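Local coordinates for regulation of enolase protein 1 (Saccharomyces cerevisiae, PDB 3O12), which functions in the galactose metabolic pathway via the GAL83 protein and may control the level of the enolase ENO1, at residues Gly47-Glu52 / Lys199-Glu204; Thr79-Ala85 / Leu207-Leu211; Val89-Tyr93 / Ala145-Trp149. All coordinates share one frame; numbering follows the deposited sequence.

Interaction 1: Gly47-Glu52 / Lys199-Glu204; sequences GKVTLE and KVTFSE
Strand 48-52 pairs antiparallel with the first part of strand 199-208 within the seven-stranded sheet, one near the N-terminus of the chain and the other near its end. Val49 and Phe202 form one hydrogen-bonded pair: Val49 N gives to Phe202 O at 2.9 Å, and Phe202 N returns a nearly straight bond to Val49 O at 2.8 Å. Leu51 and Val200 form the next. Between them Thr50 faces Thr201 in a non-hydrogen-bonded pair. Each threonine has OG1 anti to its carbonyl carbon (chi1 -62° and -65°). This turns the two hydroxyls to each other, and Thr50 OG1 and Thr201 OG1 are hydrogen-bonded at 2.8 Å.

The fold is an all-beta pair of antiparallel sheets, and the two faces of this ladder differ accordingly. Val49, Leu51, Val200 and Phe202 point to the inner face. There Leu51 CD2 meets the edge of the Phe202 ring, 3.9 Å from Phe202 CE2. Ala190 and Pro188 of the other sheet pack on Leu51 and Phe202 respectively. On the threonine face, in the conformers given here, Glu52 OE1 and Lys199 NZ form a salt bridge at 3.2 Å, its hydrogen bond weak; both side chains also take a second conformer. At the far end a water accepts from Glu204 N.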
loop_
_atom_site.group_PDB
_atom_site.type_symbol
_atom_site.label_atom_id
_atom_site.label_comp_id
_atom_site.label_asym_id
_atom_site.label_seq_id
_atom_site.Cartn_x
_atom_site.Cartn_y
_atom_site.Cartn_z
ATOM N N GLY A 47 9.580 9.360 -12.632
ATOM C CA GLY A 47 9.649 8.118 -11.880
ATOM C C GLY A 47 9.258 8.230 -10.419
ATOM O O GLY A 47 9.385 7.260 -9.679
ATOM N N LYS A 48 8.768 9.390 -9.999
ATOM C CA LYS A 48 8.474 9.621 -8.589
ATOM C C LYS A 48 7.185 10.386 -8.364
ATOM O O LYS A 48 6.748 11.175 -9.203
ATOM C CB LYS A 48 9.622 10.369 -7.897
ATOM C CG LYS A 48 10.983 9.759 -8.150
ATOM C CD LYS A 48 12.070 10.490 -7.397
ATOM C CE LYS A 48 13.430 9.931 -7.778
ATOM N NZ LYS A 48 14.532 10.759 -7.225
ATOM N N VAL A 49 6.577 10.136 -7.211
ATOM C CA VAL A 49 5.392 10.859 -6.780
ATOM C C VAL A 49 5.591 11.294 -5.335
ATOM O O VAL A 49 5.935 10.468 -4.488
ATOM C CB VAL A 49 4.130 9.961 -6.874
ATOM C CG1 VAL A 49 2.965 10.576 -6.102
ATOM C CG2 VAL A 49 3.763 9.720 -8.338
ATOM N N THR A 50 5.388 12.573 -5.052
ATOM C CA THR A 50 5.496 13.080 -3.695
ATOM C C THR A 50 4.175 13.708 -3.294
ATOM O O THR A 50 3.659 14.586 -3.987
ATOM C CB THR A 50 6.616 14.121 -3.589
ATOM O OG1 THR A 50 7.867 13.503 -3.922
ATOM C CG2 THR A 50 6.687 14.696 -2.169
ATOM N N LEU A 51 3.611 13.248 -2.185
ATOM C CA LEU A 51 2.313 13.746 -1.760
ATOM C C LEU A 51 2.319 14.158 -0.297
ATOM O O LEU A 51 3.205 13.776 0.468
ATOM C CB LEU A 51 1.227 12.684 -1.998
ATOM C CG LEU A 51 1.294 11.366 -1.208
ATOM C CD1 LEU A 51 0.730 11.527 0.198
ATOM C CD2 LEU A 51 0.525 10.279 -1.946
ATOM N N GLU A 52 1.338 14.977 0.061
ATOM C CA GLU A 52 1.005 15.242 1.456
ATOM C C GLU A 52 -0.424 14.761 1.652
ATOM O O GLU A 52 -1.300 15.107 0.861
ATOM C CB GLU A 52 1.093 16.738 1.762
ATOM C CG GLU A 52 0.613 17.110 3.156
ATOM C CD GLU A 52 0.796 18.582 3.466
ATOM O OE1 GLU A 52 1.763 19.182 2.951
ATOM O OE2 GLU A 52 -0.024 19.139 4.226
ATOM N N LYS A 199 3.864 13.473 4.743
ATOM C CA LYS A 199 4.579 13.602 3.479
ATOM C C LYS A 199 5.248 12.285 3.109
ATOM O O LYS A 199 5.945 11.685 3.924
ATOM C CB LYS A 199 5.629 14.712 3.561
ATOM C CG LYS A 199 5.082 16.067 3.968
ATOM C CD LYS A 199 6.216 17.069 4.151
ATOM C CE LYS A 199 5.734 18.360 4.796
ATOM N NZ LYS A 199 4.849 19.138 3.893
ATOM N N VAL A 200 5.023 11.834 1.877
ATOM C CA VAL A 200 5.584 10.574 1.397
ATOM C C VAL A 200 6.047 10.694 -0.053
ATOM O O VAL A 200 5.333 11.249 -0.897
ATOM C CB VAL A 200 4.544 9.427 1.455
ATOM C CG1 VAL A 200 5.236 8.080 1.262
ATOM C CG2 VAL A 200 3.775 9.451 2.765
ATOM N N THR A 201 7.235 10.172 -0.345
ATOM C CA THR A 201 7.696 10.035 -1.721
ATOM C C THR A 201 7.754 8.569 -2.140
ATOM O O THR A 201 8.309 7.729 -1.431
ATOM C CB THR A 201 9.078 10.681 -1.914
ATOM O OG1 THR A 201 8.962 12.094 -1.706
ATOM C CG2 THR A 201 9.602 10.428 -3.315
ATOM N N PHE A 202 7.165 8.276 -3.295
ATOM C CA PHE A 202 7.219 6.954 -3.888
ATOM C C PHE A 202 8.096 6.988 -5.126
ATOM O O PHE A 202 8.023 7.930 -5.912
ATOM C CB PHE A 202 5.819 6.488 -4.287
ATOM C CG PHE A 202 4.850 6.403 -3.136
ATOM C CD1 PHE A 202 4.718 5.229 -2.399
ATOM C CD2 PHE A 202 4.074 7.499 -2.784
ATOM C CE1 PHE A 202 3.823 5.157 -1.330
ATOM C CE2 PHE A 202 3.175 7.431 -1.722
ATOM C CZ PHE A 202 3.053 6.264 -0.991
ATOM N N SER A 203 8.919 5.959 -5.301
ATOM C CA SER A 203 9.841 5.913 -6.428
ATOM C C SER A 203 10.232 4.479 -6.738
ATOM O O SER A 203 9.763 3.550 -6.080
ATOM C CB SER A 203 11.089 6.753 -6.135
ATOM O OG SER A 203 11.835 6.193 -5.050
ATOM N N GLU A 204 11.089 4.284 -7.731
ATOM C CA GLU A 204 11.581 2.942 -8.067
ATOM C C GLU A 204 10.455 1.947 -8.297
ATOM O O GLU A 204 10.497 0.807 -7.842
ATOM C CB GLU A 204 12.580 2.442 -7.015
ATOM C CG GLU A 204 13.737 3.429 -6.843
ATOM C CD GLU A 204 14.886 2.898 -6.017
ATOM O OE1 GLU A 204 14.942 1.678 -5.756
ATOM O OE2 GLU A 204 15.746 3.730 -5.662
HETATM O O HOH W 1 12.626 6.109 -9.491
#

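Interaction 2: Thr79-Ala85 / Leu207-Leu211; sequences TGSAFTA and LTAPL
Leu207 carries its CG anti to the backbone N (chi1 172°), and with chi2 of 64° this brings CD1 across to the strand that starts at Phe83. Leu207 CD1 lies 3.8 Å from Phe83 CB and 4.1 Å from Ala85 CB. It meets the Phe83 ring obliquely. Chi1 of 70° at Phe83 stands the ring beside Thr79 CG2, which covers one face near the rim. Thr79 CG2 also touches Leu207 CD1 at 3.9 Å, the two side chains crossing at about a right angle. Thr79, Phe83, Ala85 and Leu207 thus share one apolar cluster. Val186 of strand 185-191, in the other sheet, packs against all four.

The backbones join strand 83-91 to the end of strand 199-208, both inner strands of the antiparallel seven-stranded sheet. Thr84 and Thr208 are a hydrogen-bonded pair. Thr84 N gives to Thr208 O at 2.8 Å, from a position tilted out of the carbonyl plane. Thr208 N gives to Thr84 O at 3.0 Å. Ala85 and Leu207 follow as a non-hydrogen-bonded pair.

Beyond Thr208 the chain leaves the ladder, and side-chain packing takes over. The Pro210 ring lies beside the backbone of Phe83, with Pro210 CG 3.6 Å from Phe83 N, and it also touches Ala82 CB. Thr84 and Pro210 meet through Thr84 OG1, which sits 3.5 Å from Pro210 CA. This hydroxyl is hydrogen-bonded to Thr153 OG1 and to a water; the same water accepts from Leu211 N. On the same tail Thr208 OG1 gives to Ala209 O, from above the carbonyl plane. Thr79 OG1 gives to Gly80 O and has a further hydrogen bond with Tyr184 N.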
loop_
_atom_site.group_PDB
_atom_site.type_symbol
_atom_site.label_atom_id
_atom_site.label_comp_id
_atom_site.label_asym_id
_atom_site.label_seq_id
_atom_site.Cartn_x
_atom_site.Cartn_y
_atom_site.Cartn_z
ATOM N N THR A 79 -3.278 -3.692 -14.080
ATOM C CA THR A 79 -2.505 -4.876 -14.439
ATOM C C THR A 79 -3.368 -5.846 -15.212
ATOM O O THR A 79 -4.572 -5.638 -15.355
ATOM C CB THR A 79 -2.060 -5.649 -13.165
ATOM O OG1 THR A 79 -3.176 -6.384 -12.625
ATOM C CG2 THR A 79 -1.527 -4.704 -12.105
ATOM N N GLY A 80 -2.747 -6.925 -15.685
ATOM C CA GLY A 80 -3.474 -8.080 -16.173
ATOM C C GLY A 80 -3.835 -9.031 -15.038
ATOM O O GLY A 80 -3.977 -8.617 -13.883
ATOM N N SER A 81 -3.960 -10.317 -15.352
ATOM C CA SER A 81 -4.523 -11.267 -14.389
ATOM C C SER A 81 -3.527 -11.797 -13.371
ATOM O O SER A 81 -3.908 -12.524 -12.442
ATOM C CB SER A 81 -5.188 -12.434 -15.117
ATOM O OG SER A 81 -4.248 -13.137 -15.901
ATOM N N ALA A 82 -2.262 -11.448 -13.552
ATOM C CA ALA A 82 -1.198 -11.808 -12.622
ATOM C C ALA A 82 -0.095 -10.776 -12.754
ATOM O O ALA A 82 0.141 -10.242 -13.846
ATOM C CB ALA A 82 -0.662 -13.179 -12.947
ATOM N N PHE A 83 0.593 -10.482 -11.657
ATOM C CA PHE A 83 1.633 -9.465 -11.697
ATOM C C PHE A 83 2.572 -9.550 -10.506
ATOM O O PHE A 83 2.232 -10.147 -9.489
ATOM C CB PHE A 83 1.001 -8.060 -11.719
ATOM C CG PHE A 83 0.346 -7.673 -10.420
ATOM C CD1 PHE A 83 1.072 -7.058 -9.413
ATOM C CD2 PHE A 83 -0.994 -7.957 -10.197
ATOM C CE1 PHE A 83 0.472 -6.727 -8.209
ATOM C CE2 PHE A 83 -1.607 -7.622 -9.003
ATOM C CZ PHE A 83 -0.883 -7.017 -8.002
ATOM N N THR A 84 3.744 -8.933 -10.651
ATOM C CA THR A 84 4.611 -8.579 -9.536
ATOM C C THR A 84 4.884 -7.077 -9.620
ATOM O O THR A 84 5.226 -6.551 -10.692
ATOM C CB THR A 84 5.937 -9.351 -9.568
ATOM O OG1 THR A 84 5.677 -10.745 -9.361
ATOM C CG2 THR A 84 6.869 -8.856 -8.478
ATOM N N ALA A 85 4.702 -6.383 -8.505
ATOM C CA ALA A 85 4.907 -4.947 -8.418
ATOM C C ALA A 85 5.881 -4.647 -7.300
ATOM O O ALA A 85 5.914 -5.351 -6.278
ATOM C CB ALA A 85 3.571 -4.231 -8.167
ATOM N N LEU A 207 6.451 -2.820 -12.535
ATOM C CA LEU A 207 5.288 -3.685 -12.663
ATOM C C LEU A 207 5.498 -4.620 -13.838
ATOM O O LEU A 207 5.722 -4.163 -14.970
ATOM C CB LEU A 207 4.018 -2.859 -12.865
ATOM C CG LEU A 207 2.742 -3.626 -13.213
ATOM C CD1 LEU A 207 2.352 -4.545 -12.069
ATOM C CD2 LEU A 207 1.600 -2.669 -13.539
ATOM N N THR A 208 5.433 -5.921 -13.581
ATOM C CA THR A 208 5.718 -6.931 -14.597
ATOM C C THR A 208 4.875 -8.177 -14.368
ATOM O O THR A 208 4.158 -8.272 -13.372
ATOM C CB THR A 208 7.196 -7.357 -14.555
ATOM O OG1 THR A 208 7.474 -8.002 -13.308
ATOM C CG2 THR A 208 8.116 -6.153 -14.716
ATOM N N ALA A 209 4.943 -9.135 -15.286
ATOM C CA ALA A 209 4.360 -10.444 -15.021
ATOM C C ALA A 209 5.205 -11.130 -13.953
ATOM O O ALA A 209 6.374 -10.807 -13.780
ATOM C CB ALA A 209 4.325 -11.277 -16.291
ATOM N N PRO A 210 4.616 -12.073 -13.212
ATOM C CA PRO A 210 5.417 -12.783 -12.204
ATOM C C PRO A 210 6.501 -13.646 -12.857
ATOM O O PRO A 210 6.366 -14.019 -14.022
ATOM C CB PRO A 210 4.392 -13.704 -11.531
ATOM C CG PRO A 210 3.047 -13.117 -11.849
ATOM C CD PRO A 210 3.205 -12.493 -13.212
ATOM N N LEU A 211 7.552 -13.975 -12.109
ATOM C CA LEU A 211 8.560 -14.904 -12.610
ATOM C C LEU A 211 7.937 -16.271 -12.869
ATOM O O LEU A 211 6.923 -16.631 -12.263
ATOM C CB LEU A 211 9.710 -15.042 -11.613
ATOM C CG LEU A 211 10.576 -13.808 -11.377
ATOM C CD1 LEU A 211 11.604 -14.105 -10.285
ATOM C CD2 LEU A 211 11.252 -13.361 -12.671
HETATM O O HOH W 2 7.502 -12.959 -9.294
#

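Interaction 3: Val89-Tyr93 / Ala145-Trp149; sequences VQGSY and ARDFW
Two backbone hydrogen bonds tie Val89 to Phe148 as an antiparallel hydrogen-bonded pair. Val89 N gives to Phe148 O at 2.8 Å, and Phe148 N returns a longer bond to Val89 O at 3.2 Å.

Apolar packing follows on the same face. Val89 CB sits over the Phe148 ring in a CH-pi contact, 3.9 Å from its centroid. Chi1 of 65° at Phe148 lays the ring alongside Val89. The Tyr93 and Phe148 side chains cross at about a right angle, and Tyr93 OH comes to the edge of the Phe148 ring.

One water bridges the end of strand 83-91, Tyr93 and the loop at Ala145. It gives to Val89 O and Ala145 O and accepts from Gly91 N and Tyr93 OH.

Among polar groups, Gly91 O is over one face of the Arg146 guanidinium, whose NH2 reaches Ser92 CA at 3.4 Å. Gln90 and Asp147 run side by side. The carboxylate has a salt bridge to Arg88.

The backbone N-H of Tyr93 is buried and has no partner in the model.

Phe148 packs on Ile116 of the other sheet. The Val89, Phe148 and Tyr93 side faces that sheet, as in a beta sandwich; the ladder opens into loops at this end.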
loop_
_atom_site.group_PDB
_atom_site.type_symbol
_atom_site.label_atom_id
_atom_site.label_comp_id
_atom_site.label_asym_id
_atom_site.label_seq_id
_atom_site.Cartn_x
_atom_site.Cartn_y
_atom_site.Cartn_z
ATOM N N VAL A 89 9.363 3.401 -0.712
ATOM C CA VAL A 89 8.468 4.256 0.071
ATOM C C VAL A 89 9.300 5.043 1.067
ATOM O O VAL A 89 9.983 4.461 1.909
ATOM C CB VAL A 89 7.432 3.421 0.861
ATOM C CG1 VAL A 89 6.429 4.332 1.563
ATOM C CG2 VAL A 89 6.708 2.460 -0.059
ATOM N N GLN A 90 9.256 6.365 0.954
ATOM C CA GLN A 90 9.992 7.240 1.858
ATOM C C GLN A 90 9.030 8.221 2.514
ATOM O O GLN A 90 8.713 9.266 1.955
ATOM C CB GLN A 90 11.103 7.973 1.103
ATOM C CG GLN A 90 12.169 7.026 0.580
ATOM C CD GLN A 90 13.219 7.719 -0.255
ATOM O OE1 GLN A 90 14.370 7.881 0.176
ATOM N NE2 GLN A 90 12.833 8.156 -1.443
ATOM N N GLY A 91 8.570 7.875 3.705
ATOM C CA GLY A 91 7.579 8.674 4.397
ATOM C C GLY A 91 8.134 9.338 5.635
ATOM O O GLY A 91 9.132 8.890 6.206
ATOM N N SER A 92 7.479 10.418 6.045
ATOM C CA SER A 92 7.855 11.150 7.245
ATOM C C SER A 92 6.811 10.956 8.345
ATOM O O SER A 92 6.053 11.874 8.657
ATOM C CB SER A 92 7.988 12.634 6.912
ATOM O OG SER A 92 8.892 12.838 5.838
ATOM N N TYR A 93 6.775 9.765 8.936
ATOM C CA TYR A 93 5.725 9.423 9.896
ATOM C C TYR A 93 5.925 10.153 11.217
ATOM O O TYR A 93 7.054 10.290 11.684
ATOM C CB TYR A 93 5.674 7.911 10.124
ATOM C CG TYR A 93 5.766 7.145 8.829
ATOM C CD1 TYR A 93 4.625 6.839 8.097
ATOM C CD2 TYR A 93 7.002 6.764 8.317
ATOM C CE1 TYR A 93 4.715 6.160 6.899
ATOM C CE2 TYR A 93 7.099 6.080 7.126
ATOM C CZ TYR A 93 5.955 5.780 6.424
ATOM O OH TYR A 93 6.058 5.111 5.233
ATOM N N ALA A 145 11.963 2.706 9.098
ATOM C CA ALA A 145 10.589 2.979 8.690
ATOM C C ALA A 145 10.522 4.055 7.603
ATOM O O ALA A 145 9.593 4.064 6.797
ATOM C CB ALA A 145 9.743 3.370 9.891
ATOM N N ARG A 146 11.508 4.948 7.570
ATOM C CA ARG A 146 11.470 6.081 6.646
ATOM C C ARG A 146 11.998 5.767 5.245
ATOM O O ARG A 146 11.987 6.630 4.366
ATOM C CB ARG A 146 12.187 7.295 7.246
ATOM C CG ARG A 146 11.452 7.884 8.443
ATOM C CD ARG A 146 12.317 8.872 9.210
ATOM N NE ARG A 146 12.583 10.088 8.446
ATOM C CZ ARG A 146 11.802 11.164 8.460
ATOM N NH1 ARG A 146 12.126 12.227 7.736
ATOM N NH2 ARG A 146 10.698 11.178 9.197
ATOM N N ASP A 147 12.446 4.533 5.033
ATOM C CA ASP A 147 12.957 4.143 3.720
ATOM C C ASP A 147 12.916 2.630 3.579
ATOM O O ASP A 147 13.751 1.919 4.142
ATOM C CB ASP A 147 14.385 4.653 3.549
ATOM C CG ASP A 147 14.901 4.526 2.127
ATOM O OD1 ASP A 147 14.160 4.063 1.238
ATOM O OD2 ASP A 147 16.072 4.909 1.892
ATOM N N PHE A 148 11.923 2.128 2.850
ATOM C CA PHE A 148 11.810 0.693 2.651
ATOM C C PHE A 148 11.212 0.410 1.282
ATOM O O PHE A 148 10.683 1.315 0.627
ATOM C CB PHE A 148 10.954 0.037 3.753
ATOM C CG PHE A 148 9.508 0.474 3.751
ATOM C CD1 PHE A 148 8.543 -0.256 3.054
ATOM C CD2 PHE A 148 9.106 1.613 4.435
ATOM C CE1 PHE A 148 7.203 0.141 3.047
ATOM C CE2 PHE A 148 7.762 2.020 4.418
ATOM C CZ PHE A 148 6.817 1.279 3.723
ATOM N N TRP A 149 11.320 -0.844 0.853
ATOM C CA TRP A 149 10.711 -1.305 -0.387
ATOM C C TRP A 149 9.664 -2.364 -0.086
ATOM O O TRP A 149 9.775 -3.128 0.887
ATOM C CB TRP A 149 11.749 -1.932 -1.329
ATOM C CG TRP A 149 12.733 -0.974 -1.962
ATOM C CD1 TRP A 149 12.677 -0.466 -3.226
ATOM C CD2 TRP A 149 13.925 -0.447 -1.366
ATOM N NE1 TRP A 149 13.758 0.354 -3.452
ATOM C CE2 TRP A 149 14.538 0.385 -2.326
ATOM C CE3 TRP A 149 14.526 -0.591 -0.112
ATOM C CZ2 TRP A 149 15.735 1.068 -2.071
ATOM C CZ3 TRP A 149 15.716 0.092 0.144
ATOM C CH2 TRP A 149 16.304 0.911 -0.835
HETATM O O HOH W 3 8.965 5.198 4.450
HETATM O O HOH W 4 14.241 8.648 3.476
HETATM O O HOH W 5 11.908 9.641 4.344
#

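All three interactions lie in the seven-stranded antiparallel sheet. Strand 199-208 serves interactions 1 and 2, and strand 83-91 serves interactions 2 and 3. Interactions 1 and 3 have centres about 10 Å apart and are stitched together by the probable hydrogen bonds Thr201 N to Gln90 O and Ser92 N to Lys199 O. Interaction 2 lies farther off, near the C-terminus. Each contact is partly buried. Leu51/Phe202, Leu207/Phe83 and Val89/Phe148 face the other sheet; the Thr50-Thr201 and Gln90-Asp147 pairs are on the outer side. Interaction 1 is the longest ladder and has a salt bridge between its own two segments. Interaction 2 relies on aliphatic and proline packing, and interaction 3 on aromatic rings and a water held by four hydrogen bonds.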